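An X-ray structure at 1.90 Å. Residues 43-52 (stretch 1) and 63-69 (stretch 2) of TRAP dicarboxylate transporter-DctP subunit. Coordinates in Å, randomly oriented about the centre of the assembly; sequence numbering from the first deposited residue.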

ATOM      1  N   GLU A  43      -6.365  -4.532  -2.140  1.00 10.21           N
ATOM      2  CA  GLU A  43      -6.728  -3.221  -2.699  1.00 10.84           C
ATOM      3  C   GLU A  43      -7.999  -3.345  -3.543  1.00 14.97           C
ATOM      4  O   GLU A  43      -8.999  -2.627  -3.340  1.00 11.48           O
ATOM      5  N   THR A  44      -7.988  -4.319  -4.432  1.00 12.50           N
ATOM      6  CA  THR A  44      -9.064  -4.527  -5.370  1.00 10.17           C
ATOM      7  C   THR A  44     -10.365  -4.971  -4.702  1.00 10.64           C
ATOM      8  O   THR A  44     -11.435  -4.508  -5.071  1.00  9.11           O
ATOM      9  N   ILE A  45     -10.263  -5.909  -3.768  1.00 13.47           N
ATOM     10  CA  ILE A  45     -11.403  -6.296  -2.937  1.00 16.93           C
ATOM     11  C   ILE A  45     -12.014  -5.051  -2.264  1.00 13.23           C
ATOM     12  O   ILE A  45     -13.225  -4.854  -2.263  1.00 21.49           O
ATOM     13  N   GLY A  46     -11.145  -4.213  -1.711  1.00 12.54           N
ATOM     14  CA  GLY A  46     -11.528  -2.948  -1.122  1.00 16.58           C
ATOM     15  C   GLY A  46     -12.336  -2.061  -2.042  1.00 11.81           C
ATOM     16  O   GLY A  46     -13.360  -1.519  -1.639  1.00 11.60           O
ATOM     17  N   MET A  47     -11.864  -1.909  -3.270  1.00  6.27           N
ATOM     18  CA  MET A  47     -12.503  -1.081  -4.284  1.00  9.51           C
ATOM     19  C   MET A  47     -13.907  -1.540  -4.586  1.00 10.23           C
ATOM     20  O   MET A  47     -14.854  -0.729  -4.639  1.00 16.46           O
ATOM     21  N   HIS A  48     -14.057  -2.834  -4.785  1.00  7.49           N
ATOM     22  CA  HIS A  48     -15.371  -3.381  -5.087  1.00 18.79           C
ATOM     23  C   HIS A  48     -16.316  -3.202  -3.896  1.00 17.31           C
ATOM     24  O   HIS A  48     -17.493  -2.854  -4.071  1.00 17.77           O
ATOM     25  N   LEU A  49     -15.808  -3.440  -2.687  1.00 15.31           N
ATOM     26  CA  LEU A  49     -16.657  -3.352  -1.504  1.00 16.04           C
ATOM     27  C   LEU A  49     -17.114  -1.911  -1.376  1.00 19.99           C
ATOM     28  O   LEU A  49     -18.287  -1.670  -1.111  1.00 15.93           O
ATOM     29  N   PHE A  50     -16.206  -0.954  -1.569  1.00 12.03           N
ATOM     30  CA  PHE A  50     -16.614   0.455  -1.569  1.00 14.41           C
ATOM     31  C   PHE A  50     -17.742   0.711  -2.545  1.00 19.62           C
ATOM     32  O   PHE A  50     -18.681   1.476  -2.250  1.00 13.44           O
ATOM     33  N   GLY A  51     -17.631   0.085  -3.710  1.00 18.85           N
ATOM     34  CA  GLY A  51     -18.605   0.264  -4.767  1.00 25.12           C
ATOM     35  C   GLY A  51     -19.943  -0.311  -4.340  1.00 26.59           C
ATOM     36  O   GLY A  51     -20.996   0.342  -4.483  1.00 27.03           O
ATOM     37  N   LYS A  52     -19.889  -1.527  -3.806  1.00 18.37           N
ATOM     38  CA  LYS A  52     -21.079  -2.208  -3.309  1.00 18.53           C
ATOM     39  C   LYS A  52     -21.793  -1.416  -2.216  1.00 21.08           C
ATOM     40  O   LYS A  52     -23.009  -1.235  -2.254  1.00 31.30           O
ATOM     41  N   GLU A  63     -23.180   4.607  -9.236  1.00 23.51           N
ATOM     42  CA  GLU A  63     -22.561   3.351  -9.599  1.00 23.23           C
ATOM     43  C   GLU A  63     -21.051   3.567  -9.742  1.00 27.33           C
ATOM     44  O   GLU A  63     -20.597   4.616 -10.218  1.00 26.54           O
ATOM     45  N   VAL A  64     -20.284   2.565  -9.324  1.00 18.01           N
ATOM     46  CA  VAL A  64     -18.830   2.636  -9.357  1.00 18.95           C
ATOM     47  C   VAL A  64     -18.277   1.621 -10.326  1.00 12.63           C
ATOM     48  O   VAL A  64     -18.547   0.415 -10.220  1.00 15.34           O
ATOM     49  N   GLN A  65     -17.470   2.091 -11.260  1.00 11.55           N
ATOM     50  CA  GLN A  65     -16.788   1.188 -12.162  1.00  8.01           C
ATOM     51  C   GLN A  65     -15.337   1.060 -11.774  1.00 15.08           C
ATOM     52  O   GLN A  65     -14.609   2.055 -11.752  1.00 16.49           O
ATOM     53  N   VAL A  66     -14.919  -0.178 -11.535  1.00 12.32           N
ATOM     54  CA  VAL A  66     -13.617  -0.478 -10.980  1.00 15.17           C
ATOM     55  C   VAL A  66     -12.690  -0.963 -12.067  1.00 15.32           C
ATOM     56  O   VAL A  66     -13.009  -1.903 -12.781  1.00 15.60           O
ATOM     57  N   PHE A  67     -11.556  -0.277 -12.209  1.00 11.67           N
ATOM     58  CA  PHE A  67     -10.515  -0.649 -13.172  1.00  7.08           C
ATOM     59  C   PHE A  67      -9.207  -1.038 -12.505  1.00 11.03           C
ATOM     60  O   PHE A  67      -8.297  -0.220 -12.376  1.00  9.82           O
ATOM     61  N   PRO A  68      -9.098  -2.289 -12.055  1.00 10.39           N
ATOM     62  CA  PRO A  68      -7.897  -2.678 -11.316  1.00 14.04           C
ATOM     63  C   PRO A  68      -6.725  -3.037 -12.197  1.00  9.30           C
ATOM     64  O   PRO A  68      -6.780  -2.934 -13.421  1.00 12.94           O
ATOM     65  N   ASN A  69      -5.656  -3.483 -11.551  1.00 11.37           N
ATOM     66  CA  ASN A  69      -4.517  -4.071 -12.250  1.00  7.24           C
ATOM     67  C   ASN A  69      -3.950  -3.136 -13.354  1.00 13.49           C
ATOM     68  O   ASN A  69      -3.605  -3.559 -14.468  1.00 11.84           O
TER

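Residues 43-52 form part of a longer helix, and residues 63-67 form a strand that runs nearly antiparallel to it, at 166°. The two axes approach to 8.1 Å. No direct hydrogen bond joins the stretches, so the contact rests on apolar packing and one water. It buries 351 Å² in total. On the strand, V64 and V66 point toward the helix, while E63, Q65 and F67 point away. This is the usual alternation of an extended chain. P68, just past the strand, also points toward the helix.

E43 makes no contact with stretch 2. Its chi1 and chi2 are both t, and its carboxylate is hydrogen-bonded elsewhere in the structure.

T44 leaves the helix sideways, with chi1 m. Its methyl meets the proline ring: T44 CG2 lies 3.8 Å from P68 CB. The hydroxyl OG1 has a polar partner elsewhere in the structure. I45 is out of reach of stretch 2. G46 has no side chain and makes no contact with it.

M47 points toward stretch 2. Its rotamer is m, t, p, and this brings the terminal methyl to the strand. M47 CE sits 3.7 Å from V66 CG1, an apolar contact, and M47 is buried.

H48 starts away from the strand, but its end comes nearer. With chi1 m and chi2 at -65°, the ring swings back so that H48 CE1 is 3.7 Å from V66 CB. V66 CG1 lies over one face of the ring, 4.1 Å from its centroid, in a CH-pi contact. H48 NE2 is hydrogen-bonded elsewhere in the structure. V66, with chi1 t, thus touches both M47 and H48, and it has the largest area covered by the other stretch.

L49 is out of reach. F50 leaves sideways with chi1 t and chi2 at 90°, and the far part of its ring approaches the strand. F50 CE2 is 4.0 Å from V64 CG2, with the methyl oblique to the ring.

G51 marks a close backbone approach, its CA lying 5.2 Å from V64 CA. V64, with chi1 t, packs CG2 3.8 Å from G51 CA. An ideal CB on G51 would point toward the strand and lie only 3.3 Å from V64 CB, so the bare glycine leaves room for the valine. Water 1 bridges the backbones here. It accepts from V64 N at 3.2 Å from the water O, and donates a weak hydrogen bond to G51 O at 3.0 Å.

K52 points away and makes no contact with stretch 2.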

ATOM      1  CB  GLU A  43      -5.580  -2.638  -3.509  1.00 15.62           C
ATOM      2  CG  GLU A  43      -5.857  -1.218  -3.996  1.00 12.70           C
ATOM      3  CD  GLU A  43      -4.855  -0.735  -5.020  1.00 17.67           C
ATOM      4  OE1 GLU A  43      -4.995  -0.994  -6.248  1.00 14.07           O
ATOM      5  OE2 GLU A  43      -3.957  -0.010  -4.605  1.00 17.71           O
ATOM      6  CB  THR A  44      -8.638  -5.550  -6.392  1.00 14.44           C
ATOM      7  OG1 THR A  44      -7.384  -5.137  -6.947  1.00 11.61           O
ATOM      8  CG2 THR A  44      -9.664  -5.660  -7.494  1.00 15.92           C
ATOM      9  CB  ILE A  45     -10.956  -7.276  -1.848  1.00 23.91           C
ATOM     10  CG1 ILE A  45     -10.404  -8.560  -2.481  1.00 23.78           C
ATOM     11  CG2 ILE A  45     -12.129  -7.567  -0.907  1.00 24.25           C
ATOM     12  CD1 ILE A  45      -9.632  -9.448  -1.499  1.00 15.56           C
ATOM     13  CB  MET A  47     -11.655  -1.163  -5.565  1.00 13.05           C
ATOM     14  CG  MET A  47     -10.290  -0.482  -5.381  1.00 17.48           C
ATOM     15  SD  MET A  47      -9.082  -0.925  -6.657  1.00 16.58           S
ATOM     16  CE  MET A  47      -9.723   0.152  -7.896  1.00 10.86           C
ATOM     17  CB  HIS A  48     -15.277  -4.863  -5.450  1.00 18.21           C
ATOM     18  CG  HIS A  48     -14.661  -5.134  -6.792  1.00 18.00           C
ATOM     19  ND1 HIS A  48     -15.238  -4.732  -7.979  1.00 17.72           N
ATOM     20  CD2 HIS A  48     -13.508  -5.763  -7.129  1.00 14.43           C
ATOM     21  CE1 HIS A  48     -14.468  -5.107  -8.987  1.00 22.80           C
ATOM     22  NE2 HIS A  48     -13.410  -5.729  -8.495  1.00 20.39           N
ATOM     23  CB  LEU A  49     -15.966  -3.814  -0.201  1.00 10.14           C
ATOM     24  CG  LEU A  49     -15.609  -5.280   0.036  1.00 16.70           C
ATOM     25  CD1 LEU A  49     -14.664  -5.418   1.242  1.00 11.29           C
ATOM     26  CD2 LEU A  49     -16.873  -6.097   0.246  1.00 22.02           C
ATOM     27  CB  PHE A  50     -15.466   1.378  -1.932  1.00 12.44           C
ATOM     28  CG  PHE A  50     -15.896   2.776  -2.283  1.00  8.87           C
ATOM     29  CD1 PHE A  50     -16.000   3.747  -1.303  1.00  8.87           C
ATOM     30  CD2 PHE A  50     -16.182   3.117  -3.590  1.00 12.44           C
ATOM     31  CE1 PHE A  50     -16.372   5.051  -1.612  1.00 14.49           C
ATOM     32  CE2 PHE A  50     -16.583   4.414  -3.904  1.00 11.79           C
ATOM     33  CZ  PHE A  50     -16.658   5.383  -2.920  1.00 15.04           C
ATOM     34  CB  LYS A  52     -20.714  -3.595  -2.777  1.00 27.87           C
ATOM     35  CG  LYS A  52     -21.924  -4.452  -2.343  1.00 31.03           C
ATOM     36  CD  LYS A  52     -21.457  -5.737  -1.710  1.00 31.06           C
ATOM     37  CE  LYS A  52     -20.993  -5.515  -0.253  1.00 35.28           C
ATOM     38  NZ  LYS A  52     -20.440  -6.759   0.393  1.00 30.00           N
ATOM     39  CB  GLU A  63     -23.150   2.826 -10.900  1.00 35.17           C
ATOM     40  CG  GLU A  63     -24.662   2.666 -10.845  1.00 41.33           C
ATOM     41  CD  GLU A  63     -25.241   2.111 -12.131  1.00 45.72           C
ATOM     42  OE1 GLU A  63     -24.569   2.200 -13.183  1.00 38.73           O
ATOM     43  OE2 GLU A  63     -26.374   1.586 -12.088  1.00 54.03           O
ATOM     44  CB  VAL A  64     -18.257   2.356  -7.974  1.00 25.86           C
ATOM     45  CG1 VAL A  64     -16.710   2.429  -7.991  1.00 22.71           C
ATOM     46  CG2 VAL A  64     -18.847   3.325  -6.975  1.00 29.11           C
ATOM     47  CB  GLN A  65     -16.897   1.680 -13.612  1.00 11.15           C
ATOM     48  CG  GLN A  65     -18.329   1.511 -14.149  1.00 22.67           C
ATOM     49  CD  GLN A  65     -18.545   2.143 -15.515  1.00 21.56           C
ATOM     50  OE1 GLN A  65     -17.607   2.362 -16.265  1.00 14.84           O
ATOM     51  NE2 GLN A  65     -19.792   2.459 -15.822  1.00 24.08           N
ATOM     52  CB  VAL A  66     -13.735  -1.542  -9.881  1.00 14.44           C
ATOM     53  CG1 VAL A  66     -12.351  -1.995  -9.445  1.00 13.29           C
ATOM     54  CG2 VAL A  66     -14.560  -0.971  -8.735  1.00 21.88           C
ATOM     55  CB  PHE A  67     -10.241   0.525 -14.104  1.00 10.72           C
ATOM     56  CG  PHE A  67     -11.465   0.985 -14.890  1.00 12.43           C
ATOM     57  CD1 PHE A  67     -12.351   1.901 -14.351  1.00 11.72           C
ATOM     58  CD2 PHE A  67     -11.717   0.482 -16.161  1.00 18.04           C
ATOM     59  CE1 PHE A  67     -13.442   2.302 -15.057  1.00 16.46           C
ATOM     60  CE2 PHE A  67     -12.793   0.893 -16.874  1.00 18.59           C
ATOM     61  CZ  PHE A  67     -13.661   1.796 -16.346  1.00 13.39           C
ATOM     62  CB  PRO A  68      -8.351  -3.965 -10.621  1.00 11.43           C
ATOM     63  CG  PRO A  68      -9.233  -4.560 -11.583  1.00 16.66           C
ATOM     64  CD  PRO A  68      -9.926  -3.459 -12.349  1.00 20.30           C
ATOM     65  CB  ASN A  69      -4.939  -5.436 -12.797  1.00 13.23           C
ATOM     66  CG  ASN A  69      -3.755  -6.336 -13.046  1.00 14.83           C
ATOM     67  OD1 ASN A  69      -2.682  -6.152 -12.458  1.00 14.83           O
ATOM     68  ND2 ASN A  69      -3.917  -7.270 -13.966  1.00 21.69           N
TER
HETATM   69  O   HOH W   1     -21.406   0.248  -7.455  1.00 23.50           O